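Local structure of putative uncharacterized protein (Wolbachia pipientis, 3F4S) at residues Leu84-Leu89 against Ser124-Leu129; Glu45-Thr50 against Tyr77-Phe82; Ile174-Leu179 against Asn189-Gly194; Lys38-Met43 against Lys208-Ala213; Gly88-Met93 against Cys146-Lys151. The protein is a DsbA-like thioredoxin-fold oxidoreductase that probably introduces disulfide bonds into other proteins. The protein carries 1 engineered substitution. All blocks are in the same frame, centred on the assembly; numbering follows the deposited sequence. Where two conformers were deposited one is given.

The five contacts run from the helical region inserted into a thioredoxin fold to the far end of its sheet. Interactions 1 and 5 share helix 86-94, their centres about 9 Å apart. Interaction 2 lies at the heart of the chain, and its strand 41-47 runs on toward the Cys51-Cys54 disulfide; Thr50 OG1 probably hydrogen-bonds to Asp85 OD2 of interaction 1, tying the redox region to the helices. Across the sheet, Tyr46 N probably bonds to Ile174 O of interaction 3, centred about 13 Å from interaction 2. Interaction 4 packs helix 199-216 against strands 41-47 and 174-179, its centre about 35 Å from that of interaction 1.

Interaction 1 of 5, residues Leu84-Leu89 against Ser124-Leu129; sequences LDYRGL and SDLTLL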
# COMPACT_ATOMS: atom_id res chain seq x y z
N LEU A 84 1.04 -10.33 7.76
CA LEU A 84 1.60 -11.67 7.91
C LEU A 84 1.76 -12.09 9.36
O LEU A 84 2.20 -13.21 9.65
CB LEU A 84 2.95 -11.76 7.20
CG LEU A 84 2.88 -11.59 5.68
CD1 LEU A 84 4.27 -11.53 5.10
CD2 LEU A 84 2.07 -12.72 5.05
N ASP A 85 1.41 -11.20 10.28
CA ASP A 85 1.59 -11.49 11.70
C ASP A 85 0.65 -10.63 12.53
O ASP A 85 -0.12 -9.81 12.00
CB ASP A 85 3.05 -11.23 12.09
CG ASP A 85 3.52 -9.86 11.67
OD1 ASP A 85 2.80 -8.90 11.93
OD2 ASP A 85 4.60 -9.74 11.07
N TYR A 86 0.70 -10.82 13.85
CA TYR A 86 -0.22 -10.15 14.75
C TYR A 86 -0.06 -8.62 14.70
O TYR A 86 -1.05 -7.89 14.52
CB TYR A 86 -0.06 -10.68 16.17
CG TYR A 86 -0.96 -10.02 17.19
CD1 TYR A 86 -2.25 -10.50 17.43
CD2 TYR A 86 -0.52 -8.92 17.91
CE1 TYR A 86 -3.08 -9.90 18.39
CE2 TYR A 86 -1.33 -8.31 18.86
CZ TYR A 86 -2.61 -8.79 19.09
OH TYR A 86 -3.39 -8.18 20.04
N ARG A 87 1.18 -8.16 14.86
CA ARG A 87 1.49 -6.72 14.85
C ARG A 87 1.01 -6.07 13.57
O ARG A 87 0.40 -5.00 13.58
CB ARG A 87 3.01 -6.50 14.94
CG ARG A 87 3.72 -7.38 15.92
CD ARG A 87 5.21 -7.07 16.01
NE ARG A 87 5.95 -7.22 14.75
CZ ARG A 87 6.17 -8.38 14.14
NH1 ARG A 87 5.67 -9.51 14.62
NH2 ARG A 87 6.87 -8.41 13.01
N GLY A 88 1.32 -6.73 12.45
CA GLY A 88 1.02 -6.19 11.14
C GLY A 88 -0.46 -6.13 10.86
O GLY A 88 -0.95 -5.19 10.23
N LEU A 89 -1.18 -7.15 11.32
CA LEU A 89 -2.62 -7.16 11.12
C LEU A 89 -3.28 -6.09 11.99
O LEU A 89 -4.17 -5.37 11.53
CB LEU A 89 -3.19 -8.55 11.41
CG LEU A 89 -4.71 -8.71 11.27
CD1 LEU A 89 -5.23 -8.14 9.96
CD2 LEU A 89 -5.06 -10.18 11.41
N SER A 124 2.99 -9.74 20.74
CA SER A 124 1.66 -9.18 20.94
C SER A 124 1.72 -7.77 21.53
O SER A 124 0.69 -7.16 21.79
CB SER A 124 0.83 -10.08 21.86
OG SER A 124 0.63 -11.37 21.29
N ASP A 125 2.93 -7.28 21.76
CA ASP A 125 3.11 -5.96 22.36
C ASP A 125 2.89 -4.87 21.31
O ASP A 125 3.66 -4.77 20.36
CB ASP A 125 4.53 -5.86 22.95
CG ASP A 125 4.81 -4.53 23.64
OD1 ASP A 125 3.94 -3.62 23.62
OD2 ASP A 125 5.92 -4.39 24.21
N LEU A 126 1.83 -4.08 21.47
CA LEU A 126 1.47 -3.03 20.51
C LEU A 126 1.85 -1.62 20.97
O LEU A 126 1.29 -0.62 20.51
CB LEU A 126 -0.02 -3.10 20.17
CG LEU A 126 -0.49 -4.46 19.61
CD1 LEU A 126 -1.99 -4.42 19.29
CD2 LEU A 126 0.32 -4.85 18.38
N THR A 127 2.83 -1.53 21.87
CA THR A 127 3.32 -0.23 22.34
C THR A 127 3.65 0.71 21.17
O THR A 127 3.37 1.91 21.21
CB THR A 127 4.56 -0.39 23.23
OG1 THR A 127 4.22 -1.14 24.40
CG2 THR A 127 5.11 0.97 23.65
N LEU A 128 4.24 0.17 20.11
CA LEU A 128 4.60 1.00 18.97
C LEU A 128 3.36 1.70 18.40
O LEU A 128 3.40 2.89 18.08
CB LEU A 128 5.30 0.20 17.87
CG LEU A 128 5.55 0.98 16.57
CD1 LEU A 128 6.29 2.30 16.84
CD2 LEU A 128 6.34 0.14 15.57
N LEU A 129 2.26 0.95 18.27
CA LEU A 129 1.03 1.55 17.76
C LEU A 129 0.45 2.59 18.74
O LEU A 129 -0.11 3.58 18.31
CB LEU A 129 -0.02 0.47 17.42
CG LEU A 129 0.38 -0.55 16.35
CD1 LEU A 129 -0.78 -1.48 16.01
CD2 LEU A 129 0.92 0.12 15.09
O HOH W 1 -2.02 -7.18 22.21
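The ring of Tyr86 has Ser124 OG over one face, 4.3 Å above its plane and displaced toward the rim, while Leu126 CD2 comes up obliquely, 3.9 Å from Tyr86 CE2. Over one face of the Arg87 guanidinium, also toward its rim, lies Asp85 OD1; Trp118 makes a cation-pi contact with Arg87. Here the starts of helices 86-94 and 127-135 meet within the all-helical insertion that sets DsbA proteins apart from plain thioredoxin. Tyr86 CG stands anti to the backbone N (chi1 179°), on the side of Ser124, and CE2 touches the main chain of Ser124 as well. The side chains of Tyr86 and Leu126 cross at about a right angle, and Leu126 CD2 also reaches Arg87 CA.

Each segment ties up its own turn. Asp85 is the N-cap of its helix, with OD1 accepting from Gly88 N at 2.7 Å; its OD2 is held by Thr50 and pairs with Arg87 NH2 by charge alone (3.3 Å), well out of the guanidinium plane. Asp125 OD1 takes two donors, Thr127 N, which closes an Asx turn, and Thr127 OG1. Between the segments a bridging water lies 2.8 Å from Tyr86 OH and donates to Ser124 O at 2.7 Å.

Interaction 2 of 5, residues Glu45-Thr50 against Tyr77-Phe82; sequences EYASLT and YIFRHF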
# COMPACT_ATOMS: atom_id res chain seq x y z
N GLU A 45 0.22 -1.48 -4.79
CA GLU A 45 1.24 -2.14 -4.00
C GLU A 45 0.58 -3.00 -2.93
O GLU A 45 -0.30 -2.53 -2.21
CB GLU A 45 2.15 -1.11 -3.33
CG GLU A 45 3.13 -1.76 -2.35
CD GLU A 45 4.00 -0.75 -1.59
OE1 GLU A 45 3.94 0.47 -1.88
OE2 GLU A 45 4.76 -1.18 -0.70
N TYR A 46 1.01 -4.25 -2.82
CA TYR A 46 0.69 -5.09 -1.67
C TYR A 46 1.93 -5.23 -0.80
O TYR A 46 3.00 -5.62 -1.29
CB TYR A 46 0.24 -6.48 -2.10
CG TYR A 46 -1.15 -6.55 -2.70
CD1 TYR A 46 -2.26 -6.80 -1.89
CD2 TYR A 46 -1.35 -6.38 -4.06
CE1 TYR A 46 -3.54 -6.89 -2.44
CE2 TYR A 46 -2.62 -6.46 -4.62
CZ TYR A 46 -3.71 -6.71 -3.81
OH TYR A 46 -4.95 -6.80 -4.36
N ALA A 47 1.81 -4.95 0.49
CA ALA A 47 2.95 -5.11 1.39
C ALA A 47 2.50 -5.32 2.82
O ALA A 47 1.41 -4.92 3.20
CB ALA A 47 3.87 -3.89 1.30
N SER A 48 3.36 -5.98 3.60
CA SER A 48 3.17 -6.12 5.03
C SER A 48 3.89 -4.96 5.72
O SER A 48 5.03 -4.64 5.38
CB SER A 48 3.78 -7.44 5.50
OG SER A 48 4.08 -7.39 6.88
N LEU A 49 3.23 -4.35 6.70
CA LEU A 49 3.82 -3.22 7.40
C LEU A 49 5.04 -3.60 8.26
O LEU A 49 5.80 -2.72 8.67
CB LEU A 49 2.77 -2.51 8.27
CG LEU A 49 1.66 -1.79 7.49
CD1 LEU A 49 0.52 -1.33 8.41
CD2 LEU A 49 2.24 -0.60 6.73
N THR A 50 5.21 -4.89 8.52
CA THR A 50 6.29 -5.38 9.38
C THR A 50 7.41 -6.03 8.57
O THR A 50 8.36 -6.60 9.12
CB THR A 50 5.77 -6.41 10.39
OG1 THR A 50 5.14 -7.49 9.67
CG2 THR A 50 4.75 -5.78 11.34
N TYR A 77 -1.69 6.06 -6.82
CA TYR A 77 -1.09 5.03 -5.96
C TYR A 77 -2.13 4.41 -5.04
O TYR A 77 -2.81 5.12 -4.29
CB TYR A 77 0.06 5.63 -5.15
CG TYR A 77 0.65 4.74 -4.09
CD1 TYR A 77 1.47 3.67 -4.43
CD2 TYR A 77 0.43 5.00 -2.74
CE1 TYR A 77 2.04 2.87 -3.45
CE2 TYR A 77 0.98 4.19 -1.75
CZ TYR A 77 1.79 3.13 -2.11
OH TYR A 77 2.36 2.34 -1.13
N ILE A 78 -2.24 3.09 -5.09
CA ILE A 78 -3.16 2.35 -4.25
C ILE A 78 -2.41 1.30 -3.44
O ILE A 78 -1.91 0.32 -3.99
CB ILE A 78 -4.24 1.64 -5.08
CG1 ILE A 78 -5.03 2.66 -5.91
CG2 ILE A 78 -5.16 0.82 -4.18
CD1 ILE A 78 -6.16 2.07 -6.74
N PHE A 79 -2.33 1.52 -2.13
CA PHE A 79 -1.68 0.60 -1.21
C PHE A 79 -2.73 -0.35 -0.66
O PHE A 79 -3.78 0.09 -0.19
CB PHE A 79 -1.03 1.36 -0.06
CG PHE A 79 -0.29 0.48 0.91
CD1 PHE A 79 0.90 -0.13 0.54
CD2 PHE A 79 -0.77 0.25 2.19
CE1 PHE A 79 1.59 -0.94 1.41
CE2 PHE A 79 -0.09 -0.56 3.08
CZ PHE A 79 1.10 -1.16 2.69
N ARG A 80 -2.44 -1.65 -0.72
CA ARG A 80 -3.32 -2.67 -0.16
C ARG A 80 -2.56 -3.49 0.87
O ARG A 80 -1.41 -3.87 0.66
CB ARG A 80 -3.89 -3.57 -1.27
CG ARG A 80 -4.89 -2.84 -2.17
CD ARG A 80 -5.39 -3.71 -3.32
NE ARG A 80 -6.24 -2.93 -4.23
CZ ARG A 80 -6.55 -3.32 -5.46
NH1 ARG A 80 -6.09 -4.47 -5.93
NH2 ARG A 80 -7.33 -2.55 -6.22
N HIS A 81 -3.21 -3.73 2.01
CA HIS A 81 -2.56 -4.43 3.11
C HIS A 81 -2.36 -5.91 2.79
O HIS A 81 -3.17 -6.54 2.10
CB HIS A 81 -3.40 -4.29 4.39
CG HIS A 81 -3.38 -2.92 4.98
ND1 HIS A 81 -2.22 -2.33 5.46
CD2 HIS A 81 -4.37 -2.01 5.18
CE1 HIS A 81 -2.50 -1.12 5.93
NE2 HIS A 81 -3.80 -0.91 5.77
N PHE A 82 -1.26 -6.46 3.30
CA PHE A 82 -0.99 -7.89 3.20
C PHE A 82 -0.32 -8.32 4.49
O PHE A 82 0.88 -8.59 4.51
CB PHE A 82 -0.07 -8.16 2.01
CG PHE A 82 -0.13 -9.58 1.51
CD1 PHE A 82 -0.99 -9.93 0.48
CD2 PHE A 82 0.68 -10.57 2.06
CE1 PHE A 82 -1.05 -11.24 0.01
CE2 PHE A 82 0.63 -11.88 1.59
CZ PHE A 82 -0.24 -12.21 0.56
O HOH W 2 -0.19 -4.27 5.40
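A carboxylate inside the core is the surprise here: Glu45 OE1 accepts a hydrogen bond of 2.6 Å from Tyr77 OH, which arrives from above the carboxylate plane, 47° out of it. Glu45 CG stands anti to the backbone N (chi1 173°), and the chain runs on extended; its carboxylate then sits at the edge of the Phe79 ring, the two planes 87° apart. The other oxygen, OE2, is held by His58. A buried acid on this central strand recalls the one beneath the redox site in thioredoxin.

On the opposite face Tyr46 lies over Arg80, whose CB makes a CH-pi contact 3.9 Å from the ring centroid, while Arg80 NH1 donates to Tyr46 OH at 3.0 Å, nearly in the guanidinium plane. Arg80 is also salt-bridged to Asp31. Between the parallel backbones, Glu45 N donates to Ile78 O (2.9 Å) and Arg80 N to Glu45 O (2.8 Å). Beyond them the strands part: the bonds through Ala47 are weak, and a water links Ala47 O with His81 ND1, while His81 NE2 is hydrogen-bonded to Ser95 OG. Phe82 O is buried with no partner.

Strand 41-47 lies between 75-81 and 174-179; helix 101-113 covers Phe79 and Leu49, while helix 150-167 packs on Tyr46 and Phe82.

Interaction 3 of 5, residues Ile174-Leu179 against Asn189-Gly194; sequences IFFIKL and NKVKHG
His193, Val191 and Phe176 bury the most surface where these antiparallel chains meet. His193 forms a hydrogen-bonded pair with Phe175: Phe175 N donates to His193 O and His193 N to Phe175 O, both at 2.8 Å. Its imidazole turns an edge to Phe175 O, and Ile177 CD1 approaches CD2 of the same ring obliquely at 3.8 Å. A water in the ring plane joins His193 NE2 to Ile177 O, while Tyr201 OH holds ND1.

Val191 supplies the next acceptor, its O taking Ile177 N at 3.0 Å, and its CB presses on Ile177 O at 3.3 Å. On the other face Phe176 and the Lys192 chain lie side by side, pointing the same way, with Phe176 CE1 3.4 Å from Lys192 CE; beyond, Lys192 NZ is bonded to Leu167 O. Strand 192-194 forms the edge of the sheet beside 174-179, and helix 199-216 follows: the beta-beta-alpha unit that completes a thioredoxin fold.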
# COMPACT_ATOMS: atom_id res chain seq x y z
N ILE A 174 4.81 -6.64 -3.49
CA ILE A 174 4.49 -6.83 -4.90
C ILE A 174 3.88 -5.54 -5.42
O ILE A 174 3.08 -4.89 -4.72
CB ILE A 174 3.49 -7.98 -5.10
CG1 ILE A 174 4.14 -9.33 -4.78
CG2 ILE A 174 2.96 -7.98 -6.52
CD1 ILE A 174 5.12 -9.80 -5.83
N PHE A 175 4.25 -5.16 -6.64
CA PHE A 175 3.74 -3.96 -7.28
C PHE A 175 3.14 -4.29 -8.63
O PHE A 175 3.71 -5.06 -9.41
CB PHE A 175 4.87 -2.95 -7.51
CG PHE A 175 5.62 -2.60 -6.27
CD1 PHE A 175 5.27 -1.49 -5.52
CD2 PHE A 175 6.70 -3.37 -5.85
CE1 PHE A 175 5.96 -1.16 -4.37
CE2 PHE A 175 7.39 -3.05 -4.70
CZ PHE A 175 7.03 -1.94 -3.96
N PHE A 176 1.98 -3.71 -8.91
CA PHE A 176 1.40 -3.80 -10.24
C PHE A 176 1.37 -2.39 -10.80
O PHE A 176 0.80 -1.49 -10.19
CB PHE A 176 0.00 -4.40 -10.19
CG PHE A 176 -0.02 -5.81 -9.67
CD1 PHE A 176 0.19 -6.89 -10.52
CD2 PHE A 176 -0.25 -6.07 -8.33
CE1 PHE A 176 0.18 -8.18 -10.05
CE2 PHE A 176 -0.27 -7.36 -7.84
CZ PHE A 176 -0.05 -8.42 -8.70
N ILE A 177 2.02 -2.20 -11.94
CA ILE A 177 2.11 -0.89 -12.57
C ILE A 177 1.58 -0.98 -14.00
O ILE A 177 2.09 -1.74 -14.82
CB ILE A 177 3.56 -0.37 -12.58
CG1 ILE A 177 4.16 -0.44 -11.17
CG2 ILE A 177 3.60 1.07 -13.12
CD1 ILE A 177 5.65 -0.17 -11.13
N LYS A 178 0.55 -0.19 -14.29
CA LYS A 178 -0.17 -0.31 -15.55
C LYS A 178 -0.85 1.00 -15.90
O LYS A 178 -0.90 1.93 -15.08
CB LYS A 178 -1.21 -1.43 -15.46
CG LYS A 178 -2.31 -1.16 -14.43
CD LYS A 178 -3.20 -2.38 -14.20
CE LYS A 178 -3.90 -2.81 -15.48
NZ LYS A 178 -4.72 -1.73 -16.09
N LEU A 179 -1.37 1.08 -17.11
CA LEU A 179 -2.17 2.23 -17.51
C LEU A 179 -3.41 2.28 -16.64
O LEU A 179 -4.03 1.25 -16.37
CB LEU A 179 -2.56 2.12 -18.98
CG LEU A 179 -1.38 2.10 -19.95
CD1 LEU A 179 -1.86 1.91 -21.38
CD2 LEU A 179 -0.56 3.37 -19.81
N ASN A 189 0.64 -10.93 -14.57
CA ASN A 189 2.08 -11.16 -14.46
C ASN A 189 2.92 -10.25 -15.36
O ASN A 189 4.08 -9.99 -15.06
CB ASN A 189 2.42 -12.63 -14.71
CG ASN A 189 2.10 -13.50 -13.51
OD1 ASN A 189 2.06 -13.02 -12.37
ND2 ASN A 189 1.87 -14.78 -13.75
N LYS A 190 2.32 -9.74 -16.43
CA LYS A 190 3.04 -8.85 -17.34
C LYS A 190 3.29 -7.46 -16.74
O LYS A 190 4.17 -6.73 -17.20
CB LYS A 190 2.31 -8.73 -18.68
CG LYS A 190 2.32 -10.00 -19.51
N VAL A 191 2.52 -7.10 -15.71
CA VAL A 191 2.67 -5.78 -15.11
C VAL A 191 3.10 -5.88 -13.65
O VAL A 191 2.96 -4.92 -12.89
CB VAL A 191 1.38 -4.95 -15.22
CG1 VAL A 191 1.07 -4.66 -16.68
CG2 VAL A 191 0.21 -5.68 -14.55
N LYS A 192 3.65 -7.03 -13.29
CA LYS A 192 4.00 -7.35 -11.92
C LYS A 192 5.48 -7.13 -11.64
O LYS A 192 6.34 -7.44 -12.47
CB LYS A 192 3.63 -8.80 -11.62
CG LYS A 192 4.07 -9.31 -10.26
CD LYS A 192 3.70 -10.78 -10.07
CE LYS A 192 2.19 -10.96 -10.03
NZ LYS A 192 1.80 -12.29 -9.48
N HIS A 193 5.78 -6.60 -10.46
CA HIS A 193 7.16 -6.39 -10.02
C HIS A 193 7.28 -6.81 -8.57
O HIS A 193 6.48 -6.40 -7.74
CB HIS A 193 7.55 -4.92 -10.19
CG HIS A 193 7.22 -4.37 -11.53
ND1 HIS A 193 8.13 -4.32 -12.56
CD2 HIS A 193 6.06 -3.88 -12.04
CE1 HIS A 193 7.55 -3.81 -13.64
NE2 HIS A 193 6.30 -3.53 -13.34
N GLY A 194 8.27 -7.63 -8.27
CA GLY A 194 8.38 -8.16 -6.92
C GLY A 194 9.68 -7.81 -6.21
O GLY A 194 10.75 -7.74 -6.82
O HOH W 3 4.44 -2.81 -15.35

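Interaction 4 of 5, residues Lys38-Met43 against Lys208-Ala213; sequences KAPILM and KLYGKA
Leu209 O accepts the helical bond from Ala213 N at 2.8 Å, and CD1 of Ile41 rests against that same oxygen at 3.8 Å. The contact itself is apolar, a small patch where the start of a strand meets the C-terminal helix of the thioredoxin fold. Ile41 does most of the work. Its CG1 stands anti to the carbonyl carbon (chi1 -57°), and chi2 of -54° carries CD1 onto the helix backbone, where it also touches Ala213 CB at 3.8 Å and Leu209 CB at 4.0 Å. Ile41 CG1 sits at the edge of the Tyr210 ring, near its plane, and close to Tyr210 CA.

Just before it, Pro40 adds two contacts. Pro40 CB meets Ala213 CB at 4.0 Å, and Pro40 CG approaches Tyr210 CE1 obliquely at 4.2 Å. The proline and tyrosine side chains lie side by side, pointing the same way; Lys74 makes a cation-pi contact with that tyrosine ring.

The axes of segments 41-43 and 208-213 run at 143° and approach to 9.5 Å. Helix 199-216 packs against the sheet here, with Leu209 also on Ile177 and Ala213 on Leu179 of strand 174-179, while strand 75-81 borders Ile41 through Met75.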
# COMPACT_ATOMS: atom_id res chain seq x y z
N LYS A 38 -7.59 10.21 -11.69
CA LYS A 38 -7.57 10.16 -13.14
C LYS A 38 -6.16 10.26 -13.71
O LYS A 38 -5.98 10.58 -14.89
CB LYS A 38 -8.46 11.26 -13.73
CG LYS A 38 -9.91 11.15 -13.32
N ALA A 39 -5.15 9.99 -12.89
CA ALA A 39 -3.77 9.99 -13.35
C ALA A 39 -3.61 8.97 -14.48
O ALA A 39 -4.33 7.98 -14.53
CB ALA A 39 -2.82 9.68 -12.21
N PRO A 40 -2.67 9.24 -15.41
CA PRO A 40 -2.42 8.33 -16.54
C PRO A 40 -1.95 6.94 -16.10
O PRO A 40 -2.32 5.96 -16.75
CB PRO A 40 -1.30 9.04 -17.31
CG PRO A 40 -1.39 10.45 -16.92
CD PRO A 40 -1.91 10.49 -15.52
N ILE A 41 -1.15 6.86 -15.03
CA ILE A 41 -0.56 5.59 -14.62
C ILE A 41 -1.13 5.15 -13.27
O ILE A 41 -1.48 5.99 -12.44
CB ILE A 41 0.98 5.69 -14.52
CG1 ILE A 41 1.56 6.14 -15.87
CG2 ILE A 41 1.60 4.36 -14.06
CD1 ILE A 41 1.13 5.27 -17.04
N LEU A 42 -1.22 3.84 -13.07
CA LEU A 42 -1.71 3.26 -11.82
C LEU A 42 -0.66 2.35 -11.21
O LEU A 42 -0.10 1.49 -11.89
CB LEU A 42 -2.98 2.45 -12.08
CG LEU A 42 -3.45 1.57 -10.93
CD1 LEU A 42 -3.75 2.41 -9.70
CD2 LEU A 42 -4.68 0.75 -11.33
N MET A 43 -0.40 2.52 -9.91
CA MET A 43 0.42 1.58 -9.16
C MET A 43 -0.38 1.02 -8.00
O MET A 43 -0.92 1.77 -7.19
CB MET A 43 1.69 2.24 -8.62
CG MET A 43 2.41 1.40 -7.55
SD MET A 43 3.87 2.19 -6.85
CE MET A 43 4.99 2.10 -8.24
N LYS A 208 8.52 4.87 -19.15
CA LYS A 208 8.18 4.19 -20.39
C LYS A 208 6.66 4.05 -20.54
O LYS A 208 6.10 4.27 -21.62
CB LYS A 208 8.84 2.81 -20.44
N LEU A 209 6.01 3.69 -19.45
CA LEU A 209 4.56 3.50 -19.45
C LEU A 209 3.85 4.84 -19.62
O LEU A 209 2.88 4.96 -20.37
CB LEU A 209 4.13 2.83 -18.14
CG LEU A 209 2.97 1.83 -18.17
CD1 LEU A 209 3.19 0.76 -19.22
CD2 LEU A 209 2.81 1.21 -16.79
N TYR A 210 4.36 5.87 -18.93
CA TYR A 210 3.79 7.21 -19.01
C TYR A 210 3.83 7.74 -20.44
O TYR A 210 2.87 8.34 -20.93
CB TYR A 210 4.53 8.15 -18.07
CG TYR A 210 4.11 9.59 -18.17
CD1 TYR A 210 3.00 10.07 -17.49
CD2 TYR A 210 4.82 10.49 -18.95
CE1 TYR A 210 2.61 11.39 -17.58
CE2 TYR A 210 4.45 11.81 -19.05
CZ TYR A 210 3.34 12.26 -18.36
OH TYR A 210 2.97 13.58 -18.45
N GLY A 211 4.96 7.52 -21.12
CA GLY A 211 5.10 7.92 -22.51
C GLY A 211 4.04 7.29 -23.39
O GLY A 211 3.41 7.97 -24.20
N LYS A 212 3.86 5.98 -23.24
CA LYS A 212 2.83 5.26 -23.99
C LYS A 212 1.45 5.79 -23.62
O LYS A 212 0.58 5.90 -24.47
CB LYS A 212 2.92 3.76 -23.72
CG LYS A 212 4.20 3.12 -24.23
CD LYS A 212 4.26 1.64 -23.88
CE LYS A 212 5.61 1.04 -24.23
N ALA A 213 1.26 6.10 -22.34
CA ALA A 213 -0.01 6.63 -21.86
C ALA A 213 -0.39 7.94 -22.54
O ALA A 213 -1.49 8.08 -23.07
CB ALA A 213 0.02 6.80 -20.34

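Interaction 5 of 5, residues Gly88-Met93 against Cys146-Lys151; sequences GLKAAM and CINDKK
Two bends bring Lys90 and Met93 onto the Ile147 carbonyl: chi2 of -76° in Lys90 turns CD toward it, and chi3 of 62° in Met93 folds the CE methyl inward. Lys90 NZ then donates to Ile147 O at 2.8 Å, tilted 19° from the carbonyl plane, with the CD methylene lying against the same oxygen. Met93 CE comes to 3.2 Å from Ile147 O and 3.4 Å from Asp149 O, so the methyl is tucked between two main-chain oxygens. Nearer the Met93 backbone, CB touches Cys146 O.

Waters fill in the polar links. One accepts from Lys90 NZ at 3.0 Å and donates weakly to Asn148 OD1, while Asn148 ND2 is bonded to Asn144 O. Another gives its protons to Met93 O at 2.8 Å and Cys146 O at 2.6 Å, pinning the two backbones together beside the disulfide from Cys146 to Cys97.

The link between helices 140-147 and 150-167 is what helix 86-94 meets here. Asp149 is the N-cap of the second; its OD1 accepts from Ile152 N and, weakly, from Lys151 N. Helix 150-167 covers Met93 further with Met153 and Ile156, and helix 127-135 sets Leu129 against both Ala91 and Ile147, as part of the helical insertion of a DsbA fold.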
# COMPACT_ATOMS: atom_id res chain seq x y z
N GLY A 88 1.32 -6.73 12.45
CA GLY A 88 1.02 -6.19 11.14
C GLY A 88 -0.46 -6.13 10.86
O GLY A 88 -0.95 -5.19 10.23
N LEU A 89 -1.18 -7.15 11.32
CA LEU A 89 -2.62 -7.16 11.12
C LEU A 89 -3.28 -6.09 11.99
O LEU A 89 -4.17 -5.37 11.53
CB LEU A 89 -3.19 -8.55 11.41
CG LEU A 89 -4.71 -8.71 11.27
CD1 LEU A 89 -5.23 -8.14 9.96
CD2 LEU A 89 -5.06 -10.18 11.41
N LYS A 90 -2.84 -5.98 13.23
CA LYS A 90 -3.35 -4.93 14.12
C LYS A 90 -3.02 -3.54 13.57
O LYS A 90 -3.84 -2.62 13.63
CB LYS A 90 -2.82 -5.10 15.54
CG LYS A 90 -3.43 -6.29 16.29
CD LYS A 90 -4.84 -5.98 16.75
CE LYS A 90 -5.56 -7.24 17.21
NZ LYS A 90 -6.84 -6.95 17.92
N ALA A 91 -1.82 -3.39 13.02
CA ALA A 91 -1.42 -2.11 12.42
C ALA A 91 -2.33 -1.80 11.22
O ALA A 91 -2.81 -0.66 11.08
CB ALA A 91 0.04 -2.15 11.98
N ALA A 92 -2.59 -2.80 10.38
CA ALA A 92 -3.46 -2.61 9.23
C ALA A 92 -4.87 -2.20 9.68
O ALA A 92 -5.50 -1.33 9.07
CB ALA A 92 -3.52 -3.88 8.38
N MET A 93 -5.37 -2.83 10.74
CA MET A 93 -6.66 -2.44 11.30
C MET A 93 -6.64 -0.99 11.78
O MET A 93 -7.58 -0.23 11.52
CB MET A 93 -7.05 -3.39 12.44
CG MET A 93 -7.34 -4.83 11.97
SD MET A 93 -7.47 -6.01 13.32
CE MET A 93 -8.86 -5.35 14.24
N CYS A 146 -10.66 0.90 16.85
CA CYS A 146 -10.05 0.50 15.59
C CYS A 146 -9.27 -0.81 15.70
O CYS A 146 -9.36 -1.66 14.81
CB CYS A 146 -9.16 1.61 15.03
SG CYS A 146 -10.11 2.93 14.24
N ILE A 147 -8.48 -0.98 16.76
CA ILE A 147 -7.63 -2.15 16.90
C ILE A 147 -8.42 -3.42 17.22
O ILE A 147 -7.89 -4.53 17.14
CB ILE A 147 -6.54 -1.89 17.96
CG1 ILE A 147 -5.21 -2.49 17.52
CG2 ILE A 147 -6.99 -2.38 19.33
CD1 ILE A 147 -4.04 -1.62 17.80
N ASN A 148 -9.68 -3.25 17.57
CA ASN A 148 -10.53 -4.40 17.89
C ASN A 148 -11.70 -4.59 16.92
O ASN A 148 -12.59 -5.41 17.16
CB ASN A 148 -11.04 -4.29 19.32
CG ASN A 148 -9.94 -4.46 20.34
OD1 ASN A 148 -9.30 -5.51 20.41
ND2 ASN A 148 -9.69 -3.42 21.13
N ASP A 149 -11.69 -3.85 15.81
CA ASP A 149 -12.82 -3.86 14.89
C ASP A 149 -12.83 -5.12 14.03
O ASP A 149 -12.07 -5.24 13.07
CB ASP A 149 -12.80 -2.60 14.02
CG ASP A 149 -14.09 -2.40 13.24
OD1 ASP A 149 -14.73 -3.41 12.86
OD2 ASP A 149 -14.48 -1.24 13.02
N LYS A 150 -13.68 -6.07 14.41
CA LYS A 150 -13.76 -7.36 13.72
C LYS A 150 -14.14 -7.20 12.25
O LYS A 150 -13.66 -7.95 11.40
CB LYS A 150 -14.76 -8.29 14.42
N LYS A 151 -15.00 -6.23 11.95
CA LYS A 151 -15.42 -6.01 10.56
C LYS A 151 -14.25 -5.57 9.68
O LYS A 151 -14.12 -6.00 8.53
CB LYS A 151 -16.56 -4.98 10.49
CG LYS A 151 -17.88 -5.48 11.05
O HOH W 4 -6.00 -6.13 20.67
O HOH W 5 -10.09 -0.86 12.46